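Local coordinates for protein PlzA (Borrelia burgdorferi, PDB 7MIE) that binds the bacterial second messenger c-di-GMP and probably acts as a PilZ-type receptor that relays its signal, at residues A[77-89]-A[129-143]. Sequence-based numbering, arbitrary orientation. Where two conformers were deposited one is given.
Sequences DSLKLIFQEDTVL and YSSLNKEYNLLTLEF. With EDO (1,2-ethanediol), chain F.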
# COMPACT_ATOMS: atom_id res chain seq x y z
N ASP A 77 -4.52 9.00 -12.06
CA ASP A 77 -5.25 8.48 -13.21
C ASP A 77 -4.94 7.01 -13.44
O ASP A 77 -5.14 6.50 -14.55
CB ASP A 77 -5.09 9.35 -14.45
CG ASP A 77 -3.65 9.56 -14.83
OD1 ASP A 77 -2.87 8.58 -14.74
OD2 ASP A 77 -3.30 10.73 -15.15
N SER A 78 -4.52 6.33 -12.37
CA SER A 78 -4.20 4.92 -12.48
C SER A 78 -4.27 4.36 -11.08
O SER A 78 -4.38 5.12 -10.11
CB SER A 78 -2.81 4.67 -13.08
OG SER A 78 -1.77 5.25 -12.26
N LEU A 79 -4.24 3.02 -10.99
CA LEU A 79 -4.12 2.38 -9.70
C LEU A 79 -3.36 1.07 -9.88
O LEU A 79 -3.13 0.63 -11.00
CB LEU A 79 -5.51 2.26 -9.07
CG LEU A 79 -6.42 1.10 -9.51
CD1 LEU A 79 -7.81 1.24 -8.83
CD2 LEU A 79 -6.59 1.03 -11.02
N LYS A 80 -2.93 0.49 -8.75
CA LYS A 80 -2.19 -0.76 -8.79
C LYS A 80 -3.01 -1.82 -8.07
O LYS A 80 -3.48 -1.60 -6.95
CB LYS A 80 -0.82 -0.65 -8.13
CG LYS A 80 0.16 0.21 -8.92
CD LYS A 80 1.58 0.22 -8.32
CE LYS A 80 2.36 1.40 -8.85
NZ LYS A 80 3.67 1.46 -8.17
N LEU A 81 -3.14 -2.98 -8.73
CA LEU A 81 -3.99 -4.05 -8.21
C LEU A 81 -3.18 -5.33 -8.07
O LEU A 81 -2.31 -5.62 -8.91
CB LEU A 81 -5.17 -4.33 -9.16
CG LEU A 81 -6.15 -3.18 -9.46
CD1 LEU A 81 -7.40 -3.75 -10.18
CD2 LEU A 81 -6.58 -2.49 -8.15
N ILE A 82 -3.51 -6.10 -7.01
CA ILE A 82 -2.90 -7.40 -6.76
C ILE A 82 -3.87 -8.50 -7.17
O ILE A 82 -5.05 -8.53 -6.74
CB ILE A 82 -2.56 -7.56 -5.26
CG1 ILE A 82 -1.45 -6.58 -4.84
CG2 ILE A 82 -2.19 -9.02 -4.93
CD1 ILE A 82 -1.44 -6.36 -3.30
N PHE A 83 -3.33 -9.43 -7.98
CA PHE A 83 -4.05 -10.66 -8.32
C PHE A 83 -3.13 -11.87 -8.14
O PHE A 83 -1.91 -11.76 -8.23
CB PHE A 83 -4.49 -10.62 -9.80
CG PHE A 83 -5.55 -9.60 -10.13
CD1 PHE A 83 -6.89 -9.85 -9.84
CD2 PHE A 83 -5.19 -8.38 -10.70
CE1 PHE A 83 -7.86 -8.89 -10.13
CE2 PHE A 83 -6.16 -7.43 -10.98
CZ PHE A 83 -7.49 -7.70 -10.71
N GLN A 84 -3.75 -13.04 -8.00
CA GLN A 84 -2.95 -14.27 -8.07
C GLN A 84 -2.30 -14.38 -9.44
O GLN A 84 -2.85 -13.93 -10.44
CB GLN A 84 -3.82 -15.52 -7.93
CG GLN A 84 -4.49 -15.62 -6.58
CD GLN A 84 -5.37 -16.85 -6.49
OE1 GLN A 84 -6.14 -17.16 -7.39
NE2 GLN A 84 -5.25 -17.55 -5.38
N GLU A 85 -1.13 -15.01 -9.50
CA GLU A 85 -0.45 -15.23 -10.77
C GLU A 85 -1.31 -16.13 -11.67
O GLU A 85 -2.08 -16.95 -11.14
CB GLU A 85 0.92 -15.84 -10.49
CG GLU A 85 1.78 -16.07 -11.71
CD GLU A 85 3.11 -16.74 -11.37
OE1 GLU A 85 4.17 -16.04 -11.47
OE2 GLU A 85 3.08 -17.91 -10.92
N ASP A 86 -1.16 -16.00 -13.00
CA ASP A 86 -1.78 -16.88 -13.99
C ASP A 86 -3.30 -16.73 -13.99
O ASP A 86 -4.02 -17.70 -14.23
CB ASP A 86 -1.41 -18.36 -13.76
CG ASP A 86 -1.43 -19.15 -15.07
OD1 ASP A 86 -1.65 -18.53 -16.14
OD2 ASP A 86 -1.20 -20.40 -15.02
N THR A 87 -3.81 -15.53 -13.67
CA THR A 87 -5.24 -15.22 -13.74
C THR A 87 -5.45 -14.05 -14.72
O THR A 87 -5.53 -14.26 -15.95
CB THR A 87 -5.88 -15.05 -12.34
OG1 THR A 87 -5.33 -13.90 -11.68
CG2 THR A 87 -5.64 -16.24 -11.43
N VAL A 88 -5.39 -12.81 -14.20
CA VAL A 88 -5.74 -11.62 -14.95
C VAL A 88 -4.67 -11.31 -15.99
O VAL A 88 -4.98 -10.85 -17.08
CB VAL A 88 -6.03 -10.45 -13.97
CG1 VAL A 88 -6.15 -9.11 -14.68
CG2 VAL A 88 -7.34 -10.75 -13.23
N LEU A 89 -3.40 -11.56 -15.65
CA LEU A 89 -2.33 -11.02 -16.48
C LEU A 89 -2.37 -11.68 -17.86
O LEU A 89 -2.44 -10.98 -18.86
CB LEU A 89 -0.96 -11.15 -15.78
CG LEU A 89 0.21 -10.46 -16.51
CD1 LEU A 89 -0.08 -9.00 -16.83
CD2 LEU A 89 1.53 -10.60 -15.75
N TYR A 129 5.75 -11.37 -7.80
CA TYR A 129 6.38 -11.57 -6.49
C TYR A 129 5.72 -12.75 -5.78
O TYR A 129 4.64 -13.19 -6.20
CB TYR A 129 6.27 -10.30 -5.62
CG TYR A 129 4.87 -9.92 -5.20
CD1 TYR A 129 4.04 -9.20 -6.06
CD2 TYR A 129 4.36 -10.25 -3.96
CE1 TYR A 129 2.75 -8.85 -5.68
CE2 TYR A 129 3.06 -9.94 -3.58
CZ TYR A 129 2.26 -9.21 -4.45
OH TYR A 129 0.97 -8.86 -4.10
N SER A 130 6.33 -13.19 -4.65
CA SER A 130 5.86 -14.31 -3.84
C SER A 130 5.40 -13.90 -2.44
O SER A 130 5.94 -12.98 -1.85
CB SER A 130 6.94 -15.34 -3.67
OG SER A 130 7.30 -15.82 -4.94
N SER A 131 4.43 -14.67 -1.91
CA SER A 131 3.96 -14.54 -0.54
C SER A 131 3.46 -15.89 -0.05
O SER A 131 2.50 -16.44 -0.60
CB SER A 131 2.89 -13.50 -0.46
OG SER A 131 2.40 -13.40 0.87
N LEU A 132 4.16 -16.44 0.95
CA LEU A 132 3.71 -17.64 1.63
C LEU A 132 3.55 -18.79 0.65
O LEU A 132 2.57 -19.54 0.74
CB LEU A 132 2.38 -17.33 2.33
CG LEU A 132 2.39 -16.25 3.41
CD1 LEU A 132 1.02 -16.10 4.05
CD2 LEU A 132 3.45 -16.53 4.48
N ASN A 133 4.51 -18.93 -0.28
CA ASN A 133 4.53 -20.00 -1.28
C ASN A 133 3.42 -19.83 -2.32
O ASN A 133 3.13 -20.76 -3.06
CB ASN A 133 4.34 -21.40 -0.70
CG ASN A 133 5.37 -21.80 0.34
OD1 ASN A 133 6.48 -21.25 0.38
ND2 ASN A 133 5.00 -22.76 1.17
N LYS A 134 2.81 -18.64 -2.36
CA LYS A 134 1.85 -18.34 -3.41
C LYS A 134 2.40 -17.17 -4.22
O LYS A 134 3.03 -16.26 -3.68
CB LYS A 134 0.51 -17.93 -2.78
CG LYS A 134 -0.04 -18.85 -1.70
CD LYS A 134 -1.26 -19.63 -2.13
CE LYS A 134 -0.94 -20.87 -2.95
NZ LYS A 134 -0.71 -22.05 -2.08
N GLU A 135 2.12 -17.19 -5.52
CA GLU A 135 2.68 -16.20 -6.43
C GLU A 135 1.59 -15.22 -6.82
O GLU A 135 0.43 -15.60 -7.01
CB GLU A 135 3.17 -16.83 -7.73
CG GLU A 135 4.14 -17.98 -7.55
CD GLU A 135 5.36 -17.65 -6.70
OE1 GLU A 135 5.85 -16.49 -6.78
OE2 GLU A 135 5.81 -18.56 -5.94
N TYR A 136 2.01 -13.96 -7.00
CA TYR A 136 1.10 -12.87 -7.26
C TYR A 136 1.66 -11.98 -8.36
O TYR A 136 2.87 -11.95 -8.63
CB TYR A 136 0.88 -12.00 -6.00
CG TYR A 136 0.17 -12.74 -4.90
CD1 TYR A 136 -1.21 -12.77 -4.82
CD2 TYR A 136 0.89 -13.49 -3.99
CE1 TYR A 136 -1.86 -13.50 -3.84
CE2 TYR A 136 0.26 -14.25 -3.01
CZ TYR A 136 -1.12 -14.24 -2.92
OH TYR A 136 -1.75 -14.99 -1.96
N ASN A 137 0.75 -11.21 -8.98
CA ASN A 137 1.16 -10.12 -9.86
C ASN A 137 0.61 -8.81 -9.30
O ASN A 137 -0.50 -8.76 -8.77
CB ASN A 137 0.61 -10.26 -11.29
CG ASN A 137 1.18 -11.47 -12.03
OD1 ASN A 137 0.41 -12.29 -12.55
ND2 ASN A 137 2.50 -11.59 -12.14
N LEU A 138 1.42 -7.76 -9.49
CA LEU A 138 1.00 -6.39 -9.17
C LEU A 138 0.86 -5.67 -10.51
O LEU A 138 1.85 -5.59 -11.27
CB LEU A 138 2.09 -5.74 -8.31
CG LEU A 138 1.80 -4.30 -7.85
CD1 LEU A 138 0.63 -4.26 -6.89
CD2 LEU A 138 3.02 -3.70 -7.17
N LEU A 139 -0.35 -5.19 -10.85
CA LEU A 139 -0.67 -4.64 -12.16
C LEU A 139 -0.96 -3.14 -12.07
O LEU A 139 -1.92 -2.77 -11.38
CB LEU A 139 -1.97 -5.28 -12.68
CG LEU A 139 -1.85 -6.63 -13.38
CD1 LEU A 139 -1.41 -7.70 -12.41
CD2 LEU A 139 -3.17 -7.01 -14.03
N THR A 140 -0.23 -2.34 -12.86
CA THR A 140 -0.52 -0.92 -12.94
C THR A 140 -1.51 -0.72 -14.08
O THR A 140 -1.19 -1.09 -15.23
CB THR A 140 0.78 -0.14 -13.18
OG1 THR A 140 1.76 -0.40 -12.17
CG2 THR A 140 0.53 1.36 -13.32
N LEU A 141 -2.67 -0.17 -13.77
CA LEU A 141 -3.77 -0.02 -14.71
C LEU A 141 -4.13 1.46 -14.82
O LEU A 141 -4.42 2.10 -13.81
CB LEU A 141 -4.97 -0.82 -14.22
CG LEU A 141 -4.74 -2.34 -14.17
CD1 LEU A 141 -5.78 -2.98 -13.25
CD2 LEU A 141 -4.89 -2.90 -15.59
N GLU A 142 -4.20 1.96 -16.07
CA GLU A 142 -4.57 3.34 -16.31
C GLU A 142 -6.05 3.43 -16.69
O GLU A 142 -6.54 2.67 -17.52
CB GLU A 142 -3.71 3.87 -17.46
CG GLU A 142 -4.08 5.30 -17.84
CD GLU A 142 -3.08 5.95 -18.79
OE1 GLU A 142 -3.48 6.26 -19.92
OE2 GLU A 142 -1.92 6.12 -18.38
N PHE A 143 -6.76 4.41 -16.10
CA PHE A 143 -8.14 4.73 -16.43
C PHE A 143 -8.20 5.33 -17.84
O PHE A 143 -7.52 6.30 -18.14
CB PHE A 143 -8.69 5.70 -15.38
CG PHE A 143 -8.97 5.02 -14.06
CD1 PHE A 143 -10.07 4.17 -13.90
CD2 PHE A 143 -8.10 5.18 -12.99
CE1 PHE A 143 -10.31 3.53 -12.70
CE2 PHE A 143 -8.34 4.54 -11.77
CZ PHE A 143 -9.45 3.72 -11.64
C1 EDO F . 3.93 -3.07 -10.73
O1 EDO F . 2.83 -2.87 -11.64
C2 EDO F . 5.29 -2.83 -11.22
O2 EDO F . 5.31 -2.65 -12.62
O HOH W 1 -1.32 6.86 -16.05
O HOH W 2 -2.34 -12.62 -13.00
O HOH W 3 -3.29 -17.03 -3.58
O HOH W 4 3.51 -13.79 -13.55
O HOH W 5 4.47 -14.23 -9.52
O HOH W 6 0.65 -14.41 -14.47
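I82 meets two tyrosines and a leucine of segment 129-143. Its CB lies 3.9 Å from Y129 OH. CG2, placed opposite the backbone N across CA-CB while CG1 swings beside it (chi1 -67°), approaches that hydroxyl to 3.3 Å and Y136 CD1 to 3.9 Å. CG1 touches L138 CD1 (3.7 Å), and the terminal CD1 beyond it turns back to Y129 OH. M277 and H280 of the C-terminal helix 273-283 also touch I82, so here the N-terminal sheet meets that helix. The backbones are neighbouring antiparallel strands, 78-84 and 134-143, in the curled sheet of the N-terminal PilZN3 domain, with hydrogen-bonded pairs L79-L141, L81-L139 and F83-N137. On the other sheet face, the L81 and L141 side chains cross at about a right angle, their CD1 atoms 3.6 Å apart; in the conformer given, L139 CD2 touches V88 CG1 and F83 CD2. Strand 57-62 packs on this face, I58 on L81, M60 on F83 and L141, I62 on V88. V88 CG2 sits 3.5 Å above one face of the F83 ring, offset toward its rim. N137 OD1 accepts hydrogen bonds from two waters, one also bound by Q84 O and L89 N, the other by D86 N; its ND2 donates to S127 O. At the far end a single water bridges D77 OD1 and E142 OE2, probably easing the repulsion between these carboxylates.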